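Local coordinates for protein HPT domain (Escherichia coli, PDB 2A0B) that relays phosphoryl groups as the phosphotransfer domain of the sensor kinase ArcB, in the phosphorelay that activates the regulator ArcA for anaerobic repression, at residues L12-P15 against M16-Q19; V73-R76 against H77-Q80; E113-K116 against A117-K121. One frame throughout, in Å; residues are numbered along the deposited sequence.

Contact 1: L12-P15 against M16-Q19; sequences LDIP and MLEQ
Asp-13 reaches forward over the first turn of helix 14-23 to meet Met-16, the standard N-cap arrangement. Its CB lies 4.1 Å from Met-16 CB, and with CG anti to the backbone N (chi1 -175°) the carboxylate swings beside its own carbonyl carbon and over the start of the helix. CG comes to 3.5 Å from Met-16 CB, OD2 rests against that same methylene, and OD1 accepts from Met-16 N in a bond that is weak at 3.3 Å but nearly straight (N-H...O 164°). The two side chains cross at about a right angle, and the carboxylate meets the methionine at its CB. A carboxylate here would also be expected to interact favourably with the helix dipole. With an alanine here, Met-16 N would probably be left without its side-chain acceptor and the helix start without its negative charge.

The backbone of Asp-13 joins in, its O accepting from Leu-17 N at 3.0 Å. Leu-17 bends round that oxygen: CG stands 3.3 Å from Asp-13 O, and CD1 goes on to Leu-12 CB at 4.0 Å. From the next residue, Ile-14 CG2 meets the carboxylate end of Glu-18, with OE2 at 3.6 Å; this holds for one of the two conformers of Ile-14 only. The regular bonds Glu-18 N to Ile-14 O and Gln-19 N to Pro-15 O carry the helix onward.

Leu-12, Ile-14 and Leu-17 all pack on Trp-118 of helix 93-122, whereas Asp-13 and Pro-15 touch Arg-76 at the start of helix 76-85.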
loop_
_atom_site.group_PDB
_atom_site.type_symbol
_atom_site.label_atom_id
_atom_site.label_comp_id
_atom_site.label_asym_id
_atom_site.label_seq_id
_atom_site.Cartn_x
_atom_site.Cartn_y
_atom_site.Cartn_z
ATOM N N LEU A 12 -1.006 -9.976 -1.885
ATOM C CA LEU A 12 0.315 -9.674 -2.590
ATOM C C LEU A 12 0.157 -9.896 -4.059
ATOM O O LEU A 12 -0.662 -10.625 -4.575
ATOM C CB LEU A 12 1.316 -10.755 -2.119
ATOM C CG LEU A 12 1.514 -10.846 -0.590
ATOM C CD1 LEU A 12 2.499 -11.982 -0.284
ATOM C CD2 LEU A 12 1.890 -9.501 -0.038
ATOM N N ASP A 13 1.124 -9.304 -4.838
ATOM C CA ASP A 13 1.158 -9.608 -6.260
ATOM C C ASP A 13 2.152 -10.763 -6.487
ATOM O O ASP A 13 3.381 -10.474 -6.645
ATOM C CB ASP A 13 1.607 -8.370 -7.027
ATOM C CG ASP A 13 1.558 -8.552 -8.537
ATOM O OD1 ASP A 13 1.438 -9.632 -9.086
ATOM O OD2 ASP A 13 1.571 -7.432 -9.124
ATOM N N ILE A 14 1.728 -11.982 -6.359
ATOM C CA ILE A 14 2.595 -13.162 -6.404
ATOM C C ILE A 14 3.318 -13.329 -7.733
ATOM O O ILE A 14 4.559 -13.492 -7.640
ATOM C CB ILE A 14 1.872 -14.461 -6.005
ATOM C CG1 ILE A 14 1.220 -14.193 -4.642
ATOM C CG2 ILE A 14 2.901 -15.592 -5.916
ATOM C CD1 ILE A 14 2.190 -13.896 -3.537
ATOM N N PRO A 15 2.695 -13.160 -8.855
ATOM C CA PRO A 15 3.411 -13.269 -10.158
ATOM C C PRO A 15 4.553 -12.245 -10.190
ATOM O O PRO A 15 5.670 -12.634 -10.637
ATOM C CB PRO A 15 2.372 -12.948 -11.202
ATOM C CG PRO A 15 1.112 -13.550 -10.555
ATOM C CD PRO A 15 1.241 -13.039 -9.133
ATOM N N MET A 16 4.361 -11.014 -9.816
ATOM C CA MET A 16 5.397 -9.982 -9.859
ATOM C C MET A 16 6.500 -10.361 -8.896
ATOM O O MET A 16 7.727 -10.304 -9.169
ATOM C CB MET A 16 4.866 -8.572 -9.583
ATOM C CG MET A 16 5.952 -7.504 -9.405
ATOM S SD MET A 16 6.526 -7.404 -7.704
ATOM C CE MET A 16 7.168 -5.740 -7.591
ATOM N N LEU A 17 6.172 -10.776 -7.650
ATOM C CA LEU A 17 7.174 -11.117 -6.672
ATOM C C LEU A 17 8.002 -12.332 -7.115
ATOM O O LEU A 17 9.211 -12.299 -6.792
ATOM C CB LEU A 17 6.484 -11.392 -5.291
ATOM C CG LEU A 17 6.007 -10.057 -4.718
ATOM C CD1 LEU A 17 4.976 -10.444 -3.596
ATOM C CD2 LEU A 17 7.069 -9.198 -4.064
ATOM N N GLU A 18 7.393 -13.314 -7.742
ATOM C CA GLU A 18 8.146 -14.507 -8.122
ATOM C C GLU A 18 9.125 -14.083 -9.262
ATOM O O GLU A 18 10.274 -14.571 -9.177
ATOM C CB GLU A 18 7.237 -15.622 -8.565
ATOM C CG GLU A 18 6.661 -16.254 -7.277
ATOM C CD GLU A 18 5.902 -17.541 -7.489
ATOM O OE1 GLU A 18 5.722 -18.033 -8.617
ATOM O OE2 GLU A 18 5.488 -18.112 -6.437
ATOM N N GLN A 19 8.616 -13.236 -10.142
ATOM C CA GLN A 19 9.549 -12.815 -11.231
ATOM C C GLN A 19 10.653 -12.006 -10.588
ATOM O O GLN A 19 11.886 -12.159 -10.935
ATOM C CB GLN A 19 8.760 -11.972 -12.219
ATOM C CG GLN A 19 9.626 -11.443 -13.380
ATOM C CD GLN A 19 8.827 -10.515 -14.273
ATOM O OE1 GLN A 19 8.438 -10.932 -15.366
ATOM N NE2 GLN A 19 8.592 -9.281 -13.910
#

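Contact 2: V73-R76 against H77-Q80; sequences VGLR and HLQQ. With ZN (zinc ion), chain B.
Leu-75 and Leu-78 lie side by side and point the same way, one from the N-cap position of helix 76-85 and the other from its first turn. They meet through their CD1 methyls, 4.2 Å apart, and both reach Phe-36 of helix 26-52 and Ala-70 of helix 56-72. His-77 takes another direction. Its CB touches the Arg-76 carbonyl carbon, and with CG anti to the backbone N (chi1 173°) the imidazole is carried away from Leu-75 toward the zinc ion, which NE2 binds at 2.1 Å. CD2 and CE1 are each 3.0 Å from the metal, so the zinc ion sits symmetrically in front of NE2.

Arg-76 leaves the helix start on yet another course, bending at chi2 and chi3 until NE donates to Leu-12 O. Gln-79 sets its CB 3.3 Å from Arg-76 O, and its N bonds to Leu-75 O at 2.9 Å; Gln-80 N likewise donates to Arg-76 O.

Gly-74, at positive phi, is the C-prime residue of a Schellman motif that ends helix 56-72, and Leu-75 centres an inverse gamma turn. This tight helix-to-helix link brings His-77 to a zinc ion that Glu-103 and Glu-107 of helix 93-122 also bind, within the helical bundle of the HPt domain.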
loop_
_atom_site.group_PDB
_atom_site.type_symbol
_atom_site.label_atom_id
_atom_site.label_comp_id
_atom_site.label_asym_id
_atom_site.label_seq_id
_atom_site.Cartn_x
_atom_site.Cartn_y
_atom_site.Cartn_z
ATOM N N VAL A 73 6.721 -2.703 -4.113
ATOM C CA VAL A 73 7.083 -3.868 -3.327
ATOM C C VAL A 73 6.042 -4.975 -3.345
ATOM O O VAL A 73 6.190 -5.967 -2.593
ATOM C CB VAL A 73 7.458 -3.467 -1.894
ATOM C CG1 VAL A 73 8.727 -2.619 -1.874
ATOM C CG2 VAL A 73 6.337 -2.712 -1.153
ATOM N N GLY A 74 5.056 -4.954 -4.217
ATOM C CA GLY A 74 4.120 -6.064 -4.405
ATOM C C GLY A 74 2.923 -6.082 -3.376
ATOM O O GLY A 74 2.398 -7.218 -3.393
ATOM N N LEU A 75 2.744 -4.942 -2.835
ATOM C CA LEU A 75 1.528 -4.960 -1.846
ATOM C C LEU A 75 0.289 -4.606 -2.710
ATOM O O LEU A 75 -0.042 -3.413 -2.613
ATOM C CB LEU A 75 1.851 -4.024 -0.713
ATOM C CG LEU A 75 3.030 -4.488 0.229
ATOM C CD1 LEU A 75 3.536 -3.395 1.110
ATOM C CD2 LEU A 75 2.546 -5.707 1.010
ATOM N N ARG A 76 -0.245 -5.579 -3.378
ATOM C CA ARG A 76 -1.323 -5.380 -4.356
ATOM C C ARG A 76 -2.611 -4.798 -3.694
ATOM O O ARG A 76 -3.159 -3.873 -4.244
ATOM C CB ARG A 76 -1.619 -6.733 -4.964
ATOM C CG ARG A 76 -2.672 -6.852 -6.050
ATOM C CD ARG A 76 -3.386 -8.189 -5.894
ATOM N NE ARG A 76 -2.866 -9.391 -6.471
ATOM C CZ ARG A 76 -2.639 -9.810 -7.716
ATOM N NH1 ARG A 76 -2.822 -9.067 -8.806
ATOM N NH2 ARG A 76 -2.150 -11.033 -7.948
ATOM N N HIS A 77 -2.915 -5.294 -2.479
ATOM C CA HIS A 77 -4.189 -4.712 -1.916
ATOM C C HIS A 77 -4.021 -3.329 -1.431
ATOM O O HIS A 77 -4.927 -2.433 -1.562
ATOM C CB HIS A 77 -4.578 -5.670 -0.765
ATOM C CG HIS A 77 -5.770 -5.131 0.028
ATOM N ND1 HIS A 77 -6.975 -4.957 -0.621
ATOM C CD2 HIS A 77 -5.838 -4.717 1.281
ATOM C CE1 HIS A 77 -7.831 -4.458 0.295
ATOM N NE2 HIS A 77 -7.155 -4.295 1.387
ATOM N N LEU A 78 -2.887 -2.896 -0.876
ATOM C CA LEU A 78 -2.596 -1.564 -0.473
ATOM C C LEU A 78 -2.539 -0.655 -1.733
ATOM O O LEU A 78 -2.952 0.477 -1.711
ATOM C CB LEU A 78 -1.340 -1.319 0.360
ATOM C CG LEU A 78 -1.279 -2.096 1.703
ATOM C CD1 LEU A 78 -0.048 -1.735 2.503
ATOM C CD2 LEU A 78 -2.505 -1.633 2.550
ATOM N N GLN A 79 -1.995 -1.255 -2.809
ATOM C CA GLN A 79 -1.982 -0.464 -4.066
ATOM C C GLN A 79 -3.395 -0.147 -4.595
ATOM O O GLN A 79 -3.636 1.007 -4.949
ATOM C CB GLN A 79 -1.219 -1.304 -5.117
ATOM C CG GLN A 79 -0.975 -0.490 -6.403
ATOM C CD GLN A 79 -0.412 -1.387 -7.483
ATOM O OE1 GLN A 79 0.263 -0.856 -8.378
ATOM N NE2 GLN A 79 -0.622 -2.665 -7.486
ATOM N N GLN A 80 -4.255 -1.137 -4.441
ATOM C CA GLN A 80 -5.657 -0.948 -4.884
ATOM C C GLN A 80 -6.384 0.038 -3.979
ATOM O O GLN A 80 -7.118 0.929 -4.481
ATOM C CB GLN A 80 -6.387 -2.272 -4.966
ATOM C CG GLN A 80 -7.817 -2.128 -5.496
ATOM C CD GLN A 80 -7.949 -1.358 -6.789
ATOM O OE1 GLN A 80 -7.046 -1.399 -7.659
ATOM N NE2 GLN A 80 -9.057 -0.620 -6.970
HETATM ZN ZN ZN B . -7.907 -3.817 3.269
#

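Contact 3: E113-K116 against A117-K121; sequences EVLK and AWVAK
Leu-115 and Val-119 form an i to i+4 apolar pair near the C-terminal end of helix 93-122, on the side that packs against helix 26-52. The two side chains run alongside each other in the same direction. Leu-115 has CG anti to the backbone N (chi1 171°), and with chi2 at 60° about CB-CG its CD1 comes to 4.0 Å from Val-119 CG2. The same valine methyl also lies 3.5 Å from Leu-115 O, and it stands at the edge of the Trp-118 ring, in its plane. Beyond the pair, Leu-115 touches Leu-33 and Val-119 touches Pro-26 and Ile-29, all of helix 26-52.

Trp-118 leads elsewhere. Its CB rests 3.5 Å from Leu-115 O, and the indole extends from there toward helix 14-23, where it touches Ile-14, Leu-17 and Glu-18. Lys-116 runs out as an extended chain whose NZ makes a salt bridge with Glu-37 of helix 26-52, adding a charged link beside the apolar one.

Four consecutive backbone bonds hold the helix under these side chains. Ala-117 N donates to Glu-113 O at 3.1 Å, and Trp-118 N to Val-114 O. Val-119 N to Leu-115 O is the shortest at 2.9 Å. Ala-120 N to Lys-116 O completes the set, and the methyl of Ala-120 lies 3.5 Å from that same oxygen.

The chemistry is therefore divided: the backbone amides find their acceptors within the helix, while the leucine and valine meet by van der Waals contact alone and the lysine carries its charge to a partner on another helix.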
loop_
_atom_site.group_PDB
_atom_site.type_symbol
_atom_site.label_atom_id
_atom_site.label_comp_id
_atom_site.label_asym_id
_atom_site.label_seq_id
_atom_site.Cartn_x
_atom_site.Cartn_y
_atom_site.Cartn_z
ATOM N N GLU A 113 3.647 -7.625 7.361
ATOM C CA GLU A 113 4.065 -8.907 7.936
ATOM C C GLU A 113 3.801 -10.090 7.087
ATOM O O GLU A 113 4.478 -11.129 7.039
ATOM C CB GLU A 113 3.270 -9.089 9.293
ATOM C CG GLU A 113 3.722 -8.097 10.308
ATOM C CD GLU A 113 2.848 -7.988 11.561
ATOM O OE1 GLU A 113 1.718 -8.500 11.523
ATOM O OE2 GLU A 113 3.311 -7.390 12.523
ATOM N N VAL A 114 2.698 -10.177 6.288
ATOM C CA VAL A 114 2.350 -11.180 5.350
ATOM C C VAL A 114 3.433 -11.231 4.192
ATOM O O VAL A 114 3.769 -12.340 3.884
ATOM C CB VAL A 114 0.943 -10.961 4.745
ATOM C CG1 VAL A 114 0.645 -11.923 3.639
ATOM C CG2 VAL A 114 -0.067 -11.251 5.908
ATOM N N LEU A 115 3.836 -10.075 3.756
ATOM C CA LEU A 115 4.895 -10.127 2.662
ATOM C C LEU A 115 6.198 -10.611 3.266
ATOM O O LEU A 115 6.803 -11.481 2.611
ATOM C CB LEU A 115 4.939 -8.729 2.083
ATOM C CG LEU A 115 6.151 -8.549 1.076
ATOM C CD1 LEU A 115 5.963 -9.527 0.001
ATOM C CD2 LEU A 115 6.151 -7.071 0.684
ATOM N N LYS A 116 6.540 -10.188 4.456
ATOM C CA LYS A 116 7.816 -10.676 5.062
ATOM C C LYS A 116 7.793 -12.172 5.153
ATOM O O LYS A 116 8.745 -12.904 4.851
ATOM C CB LYS A 116 8.090 -10.087 6.421
ATOM C CG LYS A 116 8.591 -8.673 6.394
ATOM C CD LYS A 116 8.736 -8.038 7.742
ATOM C CE LYS A 116 9.335 -6.655 7.722
ATOM N NZ LYS A 116 9.326 -6.030 9.085
ATOM N N ALA A 117 6.668 -12.769 5.613
ATOM C CA ALA A 117 6.587 -14.200 5.743
ATOM C C ALA A 117 6.679 -14.924 4.433
ATOM O O ALA A 117 7.300 -15.972 4.316
ATOM C CB ALA A 117 5.271 -14.512 6.502
ATOM N N TRP A 118 6.081 -14.388 3.366
ATOM C CA TRP A 118 6.071 -14.991 2.053
ATOM C C TRP A 118 7.524 -14.981 1.507
ATOM O O TRP A 118 7.869 -16.038 0.956
ATOM C CB TRP A 118 5.155 -14.152 1.122
ATOM C CG TRP A 118 5.021 -14.833 -0.209
ATOM C CD1 TRP A 118 4.149 -15.798 -0.583
ATOM C CD2 TRP A 118 5.897 -14.621 -1.347
ATOM N NE1 TRP A 118 4.399 -16.216 -1.882
ATOM C CE2 TRP A 118 5.468 -15.480 -2.348
ATOM C CE3 TRP A 118 6.992 -13.764 -1.543
ATOM C CZ2 TRP A 118 6.073 -15.563 -3.612
ATOM C CZ3 TRP A 118 7.622 -13.842 -2.801
ATOM C CH2 TRP A 118 7.139 -14.692 -3.773
ATOM N N VAL A 119 8.207 -13.890 1.753
ATOM C CA VAL A 119 9.573 -13.837 1.175
ATOM C C VAL A 119 10.457 -14.843 1.924
ATOM O O VAL A 119 11.309 -15.513 1.275
ATOM C CB VAL A 119 10.203 -12.462 1.257
ATOM C CG1 VAL A 119 11.670 -12.477 0.759
ATOM C CG2 VAL A 119 9.518 -11.397 0.419
ATOM N N ALA A 120 10.243 -14.947 3.219
ATOM C CA ALA A 120 10.986 -15.928 4.029
ATOM C C ALA A 120 10.754 -17.342 3.544
ATOM O O ALA A 120 11.724 -18.128 3.432
ATOM C CB ALA A 120 10.606 -15.832 5.498
ATOM N N LYS A 121 9.553 -17.748 3.196
ATOM C CA LYS A 121 9.211 -19.068 2.728
ATOM C C LYS A 121 9.638 -19.350 1.293
ATOM O O LYS A 121 10.030 -20.470 0.941
ATOM C CB LYS A 121 7.702 -19.284 2.859
ATOM C CG LYS A 121 7.199 -20.622 2.351
ATOM C CD LYS A 121 6.057 -21.158 3.214
ATOM C CE LYS A 121 6.161 -22.675 3.332
ATOM N NZ LYS A 121 6.580 -23.062 4.716
#

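How the contacts relate
All three contacts touch one another. Contact 1 is tied to contact 2 by polar atoms: Asp-13 N lies 2.8 Å from Gly-74 O, a probable hydrogen bond that anchors the link before helix 14-23 to the loop before helix 76-85. It packs on contact 3, with Leu-17 CB 3.7 Å from Trp-118 CZ3. Contacts 2 and 3 meet directly where Leu-115 CD2 packs 3.9 Å from Leu-75 CD2. The zinc ion belongs to contact 2; Leu-12 and Val-114 side chains are about 12 and 11 Å from it. The phosphorylation site, His-64, is about 9 Å from the Gln-79 side chain.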